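Local coordinates for protein 5'-tyrosyl-DNA phosphodiesterase (Caenorhabditis elegans, PDB 4FVA) that belongs to the endonuclease/exonuclease/phosphatase family of DNase I-like proteins and carries a bound magnesium ion, at residues I47-E52 and T81-S86; K69-N74 and Q109-S114. All coordinates share one frame; numbering follows the deposited sequence.

Contact 1: I47-E52 and T81-S86; sequences ILFLQE and TAILVS. With MG (magnesium ion), chain F; EDO (1,2-ethanediol), chain H.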
loop_
_atom_site.group_PDB
_atom_site.type_symbol
_atom_site.label_atom_id
_atom_site.label_comp_id
_atom_site.label_asym_id
_atom_site.label_seq_id
_atom_site.Cartn_x
_atom_site.Cartn_y
_atom_site.Cartn_z
ATOM N N ILE A 47 9.437 1.511 4.598
ATOM C CA ILE A 47 8.109 2.089 4.724
ATOM C C ILE A 47 7.096 1.015 4.355
ATOM O O ILE A 47 7.275 0.300 3.372
ATOM C CB ILE A 47 7.946 3.314 3.798
ATOM C CG1 ILE A 47 8.921 4.428 4.210
ATOM C CG2 ILE A 47 6.510 3.840 3.821
ATOM C CD1 ILE A 47 9.097 5.489 3.138
ATOM N N LEU A 48 6.043 0.893 5.152
ATOM C CA LEU A 48 5.037 -0.125 4.903
ATOM C C LEU A 48 3.634 0.457 4.951
ATOM O O LEU A 48 3.257 1.086 5.940
ATOM C CB LEU A 48 5.178 -1.267 5.917
ATOM C CG LEU A 48 4.085 -2.340 5.948
ATOM C CD1 LEU A 48 4.164 -3.222 4.676
ATOM C CD2 LEU A 48 4.195 -3.202 7.216
ATOM N N PHE A 49 2.880 0.256 3.868
ATOM C CA PHE A 49 1.454 0.583 3.811
ATOM C C PHE A 49 0.602 -0.667 4.051
ATOM O O PHE A 49 0.806 -1.678 3.389
ATOM C CB PHE A 49 1.093 1.123 2.420
ATOM C CG PHE A 49 1.650 2.487 2.106
ATOM C CD1 PHE A 49 2.410 3.190 3.027
ATOM C CD2 PHE A 49 1.403 3.068 0.861
ATOM C CE1 PHE A 49 2.906 4.467 2.723
ATOM C CE2 PHE A 49 1.898 4.338 0.546
ATOM C CZ PHE A 49 2.649 5.041 1.481
ATOM N N LEU A 50 -0.369 -0.598 4.962
ATOM C CA LEU A 50 -1.339 -1.694 5.129
ATOM C C LEU A 50 -2.759 -1.208 4.854
ATOM O O LEU A 50 -3.082 -0.051 5.144
ATOM C CB LEU A 50 -1.292 -2.265 6.549
ATOM C CG LEU A 50 0.064 -2.795 7.032
ATOM C CD1 LEU A 50 -0.056 -3.257 8.481
ATOM C CD2 LEU A 50 0.512 -3.951 6.123
ATOM N N GLN A 51 -3.597 -2.098 4.320
ATOM C CA GLN A 51 -5.024 -1.850 4.178
ATOM C C GLN A 51 -5.824 -3.027 4.749
ATOM O O GLN A 51 -5.299 -4.142 4.882
ATOM C CB GLN A 51 -5.400 -1.610 2.707
ATOM C CG GLN A 51 -4.541 -0.587 1.985
ATOM C CD GLN A 51 -3.276 -1.176 1.385
ATOM O OE1 GLN A 51 -3.270 -2.327 0.929
ATOM N NE2 GLN A 51 -2.187 -0.379 1.378
ATOM N N GLU A 52 -7.099 -2.787 5.053
ATOM C CA GLU A 52 -7.951 -3.787 5.699
ATOM C C GLU A 52 -7.327 -4.339 6.973
ATOM O O GLU A 52 -7.328 -5.547 7.204
ATOM C CB GLU A 52 -8.317 -4.933 4.742
ATOM C CG GLU A 52 -9.545 -4.622 3.908
ATOM C CD GLU A 52 -10.083 -5.817 3.175
ATOM O OE1 GLU A 52 -10.323 -6.877 3.818
ATOM O OE2 GLU A 52 -10.246 -5.693 1.941
ATOM N N THR A 81 -6.580 1.640 7.579
ATOM C CA THR A 81 -5.259 1.458 6.995
ATOM C C THR A 81 -4.165 1.816 7.997
ATOM O O THR A 81 -4.445 2.362 9.066
ATOM C CB THR A 81 -5.084 2.282 5.709
ATOM O OG1 THR A 81 -5.196 3.674 6.016
ATOM C CG2 THR A 81 -6.162 1.902 4.694
ATOM N N ALA A 82 -2.920 1.510 7.656
ATOM C CA ALA A 82 -1.810 1.884 8.519
ATOM C C ALA A 82 -0.607 2.268 7.668
ATOM O O ALA A 82 -0.419 1.742 6.563
ATOM C CB ALA A 82 -1.456 0.743 9.477
ATOM N N ILE A 83 0.210 3.175 8.197
ATOM C CA ILE A 83 1.500 3.474 7.597
ATOM C C ILE A 83 2.541 3.255 8.684
ATOM O O ILE A 83 2.423 3.822 9.780
ATOM C CB ILE A 83 1.564 4.933 7.075
ATOM C CG1 ILE A 83 0.454 5.178 6.034
ATOM C CG2 ILE A 83 2.961 5.253 6.479
ATOM C CD1 ILE A 83 0.422 6.597 5.495
ATOM N N LEU A 84 3.527 2.412 8.400
ATOM C CA LEU A 84 4.617 2.170 9.342
ATOM C C LEU A 84 5.894 2.717 8.741
ATOM O O LEU A 84 6.201 2.441 7.573
ATOM C CB LEU A 84 4.780 0.674 9.649
ATOM C CG LEU A 84 3.655 -0.061 10.390
ATOM C CD1 LEU A 84 2.436 -0.311 9.480
ATOM C CD2 LEU A 84 4.170 -1.375 10.973
ATOM N N VAL A 85 6.643 3.473 9.543
ATOM C CA VAL A 85 7.901 4.045 9.100
ATOM C C VAL A 85 9.035 3.778 10.086
ATOM O O VAL A 85 8.815 3.579 11.279
ATOM C CB VAL A 85 7.803 5.569 8.862
ATOM C CG1 VAL A 85 6.797 5.895 7.725
ATOM C CG2 VAL A 85 7.425 6.271 10.165
ATOM N N SER A 86 10.251 3.781 9.564
ATOM C CA SER A 86 11.442 3.720 10.395
ATOM C C SER A 86 11.358 4.724 11.547
ATOM O O SER A 86 10.732 5.777 11.418
ATOM C CB SER A 86 12.667 4.037 9.537
ATOM O OG SER A 86 13.789 4.266 10.361
HETATM MG MG MG F . -10.794 -8.952 2.386
HETATM C C1 EDO H . 13.169 -1.179 10.041
HETATM O O1 EDO H . 13.135 -0.901 11.445
HETATM C C2 EDO H . 13.441 0.118 9.290
HETATM O O2 EDO H . 14.097 1.045 10.163
HETATM O O HOH W 1 -12.956 -10.161 3.004
HETATM O O HOH W 2 -8.557 -8.647 1.309
#

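Contact 2: K69-N74 and Q109-S114; sequences KIYYSN and QILEGS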
loop_
_atom_site.group_PDB
_atom_site.type_symbol
_atom_site.label_atom_id
_atom_site.label_comp_id
_atom_site.label_asym_id
_atom_site.label_seq_id
_atom_site.Cartn_x
_atom_site.Cartn_y
_atom_site.Cartn_z
ATOM N N LYS A 69 7.608 3.265 13.663
ATOM C CA LYS A 69 6.501 4.094 14.147
ATOM C C LYS A 69 5.235 3.665 13.381
ATOM O O LYS A 69 5.280 3.476 12.155
ATOM C CB LYS A 69 6.764 5.578 13.905
ATOM C CG LYS A 69 7.940 6.177 14.697
ATOM C CD LYS A 69 8.250 7.600 14.195
ATOM C CE LYS A 69 9.303 8.257 15.078
ATOM N NZ LYS A 69 9.758 9.550 14.517
ATOM N N ILE A 70 4.126 3.475 14.089
ATOM C CA ILE A 70 2.900 2.995 13.449
ATOM C C ILE A 70 1.804 4.061 13.522
ATOM O O ILE A 70 1.458 4.544 14.611
ATOM C CB ILE A 70 2.373 1.712 14.120
ATOM C CG1 ILE A 70 3.464 0.643 14.192
ATOM C CG2 ILE A 70 1.124 1.185 13.396
ATOM C CD1 ILE A 70 2.998 -0.613 14.870
ATOM N N TYR A 71 1.240 4.405 12.362
ATOM C CA TYR A 71 0.142 5.361 12.283
ATOM C C TYR A 71 -1.073 4.684 11.666
ATOM O O TYR A 71 -1.013 4.211 10.534
ATOM C CB TYR A 71 0.550 6.637 11.509
ATOM C CG TYR A 71 1.666 7.374 12.221
ATOM C CD1 TYR A 71 1.365 8.325 13.186
ATOM C CD2 TYR A 71 2.995 7.073 11.985
ATOM C CE1 TYR A 71 2.360 8.974 13.889
ATOM C CE2 TYR A 71 4.005 7.719 12.674
ATOM C CZ TYR A 71 3.663 8.671 13.632
ATOM O OH TYR A 71 4.631 9.327 14.330
ATOM N N TYR A 72 -2.154 4.610 12.443
ATOM C CA TYR A 72 -3.410 4.011 11.995
ATOM C C TYR A 72 -4.346 5.091 11.487
ATOM O O TYR A 72 -4.454 6.147 12.099
ATOM C CB TYR A 72 -4.080 3.216 13.130
ATOM C CG TYR A 72 -3.279 2.014 13.609
ATOM C CD1 TYR A 72 -3.114 0.898 12.790
ATOM C CD2 TYR A 72 -2.716 1.981 14.878
ATOM C CE1 TYR A 72 -2.396 -0.195 13.206
ATOM C CE2 TYR A 72 -1.982 0.889 15.304
ATOM C CZ TYR A 72 -1.832 -0.198 14.461
ATOM O OH TYR A 72 -1.110 -1.298 14.873
ATOM N N SER A 73 -5.039 4.824 10.386
ATOM C CA SER A 73 -5.895 5.841 9.793
ATOM C C SER A 73 -7.105 6.130 10.672
ATOM O O SER A 73 -7.525 7.281 10.807
ATOM C CB SER A 73 -6.386 5.411 8.409
ATOM O OG SER A 73 -7.270 4.287 8.494
ATOM N N ASN A 74 -7.655 5.087 11.287
ATOM C CA ASN A 74 -8.973 5.198 11.910
ATOM C C ASN A 74 -9.234 4.018 12.836
ATOM O O ASN A 74 -10.238 3.315 12.689
ATOM C CB ASN A 74 -10.040 5.220 10.803
ATOM C CG ASN A 74 -11.381 5.748 11.278
ATOM O OD1 ASN A 74 -11.477 6.373 12.334
ATOM N ND2 ASN A 74 -12.430 5.484 10.501
ATOM N N GLN A 109 -4.890 8.481 3.634
ATOM C CA GLN A 109 -4.054 8.640 4.824
ATOM C C GLN A 109 -2.721 9.234 4.402
ATOM O O GLN A 109 -2.004 8.641 3.590
ATOM C CB GLN A 109 -3.837 7.288 5.517
ATOM C CG GLN A 109 -2.975 7.359 6.791
ATOM C CD GLN A 109 -2.739 6.000 7.406
ATOM O OE1 GLN A 109 -2.826 4.980 6.714
ATOM N NE2 GLN A 109 -2.426 5.971 8.708
ATOM N N ILE A 110 -2.381 10.402 4.948
ATOM C CA ILE A 110 -1.177 11.109 4.518
ATOM C C ILE A 110 -0.224 11.290 5.675
ATOM O O ILE A 110 -0.594 11.870 6.702
ATOM C CB ILE A 110 -1.513 12.493 3.905
ATOM C CG1 ILE A 110 -2.427 12.321 2.691
ATOM C CG2 ILE A 110 -0.253 13.208 3.433
ATOM C CD1 ILE A 110 -2.969 13.657 2.132
ATOM N N LEU A 111 0.988 10.757 5.537
ATOM C CA LEU A 111 2.012 11.003 6.544
ATOM C C LEU A 111 3.124 11.784 5.865
ATOM O O LEU A 111 3.707 11.334 4.873
ATOM C CB LEU A 111 2.557 9.695 7.130
ATOM C CG LEU A 111 3.390 9.781 8.419
ATOM C CD1 LEU A 111 2.487 10.103 9.625
ATOM C CD2 LEU A 111 4.190 8.499 8.680
ATOM N N GLU A 112 3.401 12.962 6.411
ATOM C CA GLU A 112 4.420 13.864 5.890
ATOM C C GLU A 112 5.566 13.919 6.891
ATOM O O GLU A 112 5.332 14.043 8.103
ATOM C CB GLU A 112 3.832 15.271 5.704
ATOM C CG GLU A 112 4.854 16.331 5.324
ATOM C CD GLU A 112 4.287 17.742 5.378
ATOM O OE1 GLU A 112 3.046 17.910 5.314
ATOM O OE2 GLU A 112 5.090 18.686 5.533
ATOM N N GLY A 113 6.798 13.834 6.400
ATOM C CA GLY A 113 7.938 13.925 7.287
ATOM C C GLY A 113 9.205 14.019 6.479
ATOM O O GLY A 113 9.208 14.515 5.356
ATOM N N SER A 114 10.298 13.563 7.059
ATOM C CA SER A 114 11.551 13.496 6.330
ATOM C C SER A 114 12.419 12.389 6.902
ATOM O O SER A 114 12.290 12.028 8.082
ATOM C CB SER A 114 12.275 14.840 6.358
ATOM O OG SER A 114 12.737 15.131 7.654
#

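Contact 1: I47-E52 and T81-S86
Leu48 and Leu84 face each other as an antiparallel hydrogen-bonded pair, and the backbone ladder is built round them. Leu48 N reaches Leu84 O at 2.9 Å and Leu84 N reaches Leu48 O at 2.8 Å. Two residues on, Leu50 N gives a nearly straight bond to Ala82 O (175° at the hydrogen), and Ala82 N returns one to Leu50 O. Phe49 and Ile83 form the non-hydrogen-bonded pair between these rungs; Ile47 and Val85 form another, just before Leu48. CA-H...O contacts such as Ile83 CA to Leu48 O at 3.4 Å supplement the ladder.

The apolar side chains divide between the two faces of the sheet. Leu48, Leu50, Ala82 and Leu84 share one: Leu84 CD1 touches both leucines of the other strand, 4.1 Å from Leu48 CD2 and 4.0 Å from Leu50 CD1. On the other face Phe49 and Ile83 lie side by side and point the same way, with Phe49 CE1 3.8 Å from Ile83 CG2. Phe49 CG, anti to the carbonyl carbon (chi1 -70°), starts the ring on the course that brings CD1 and CE1 beside Ile83.

Polar groups collect where the ladder ends. Thr81 CG2 packs 4.0 Å from Gln51 CG, while Thr81 OG1 bonds to Gln109 and Gln51 NE2 to Asn124 and Ser18. Just beyond, the chain turns a corner at Glu52, whose OE1 binds the magnesium ion at 2.6 Å together with Asp22 and water. A buried beta strand delivering a metal-binding glutamate at its C-terminal end is characteristic of the DNase I-like fold.

Contact 2: K69-N74 and Q109-S114
Tyr71 offers one face of its ring to Leu111, and the two side chains cross at about a right angle. Leu111 CD1 lies over that face, 3.9 Å from the ring centroid and only 14° off the ring normal, a CH-pi contact. The second methyl, Leu111 CD2, is displaced toward one side of the ring and meets Tyr71 CD2 at 3.8 Å. Leu111 CG is anti to its backbone N, and from there the isopropyl fork brings both methyls to the ring. His94 meets the Tyr71 ring edge-to-face.

Gln109 approaches differently, as a straight arm: CG is anti to the backbone N and CD anti to CA (chi2 -178°), which carries the amide across to the end of strand 69-72. There NE2 donates to Tyr71 O at 2.9 Å. The donor stands well above the carbonyl plane and the angle at the hydrogen is 142°, so the bond is noticeably bent. Ser73 CB packs against the same amide, 3.8 Å from Gln109 CD. Ser73 OG is engaged with Thr81 N.

The axes of segments 69-72 and 109-114 come no closer than 9.1 Å, too far for a backbone ladder, and side chains make the junction. Its chemistry is mixed: apolar methyls on an aromatic face beside a polar grip. The Gln109 amide is bonded at both ends, OE1 with Thr81 OG1 and NE2 with Tyr71 O and His94 NE2. Because Tyr71 O can only accept, the NH2 end must face it, which probably fixes the rotation of this buried amide where the two sheets meet.

From the N terminus the chain first runs through 47-52, then 69-74, and returns through 81-86, where contact 1 closes a loop of 28 residues. Contact 2 closes only later, at 109-114, over 34 intervening residues, so the two loops cross rather than nest. Contact 1 joins neighbouring strands within the six-stranded sheet; contact 2 ties 68-72, one of that sheet's two edge strands, to strand 107-115 of the other sheet. Strand 80-86 lies next to both 47-53 and 68-72 and couples the two contacts directly: Val85 O and Lys69 N are 2.7 Å apart, a probable hydrogen bond. Their centres lie about 8 Å apart.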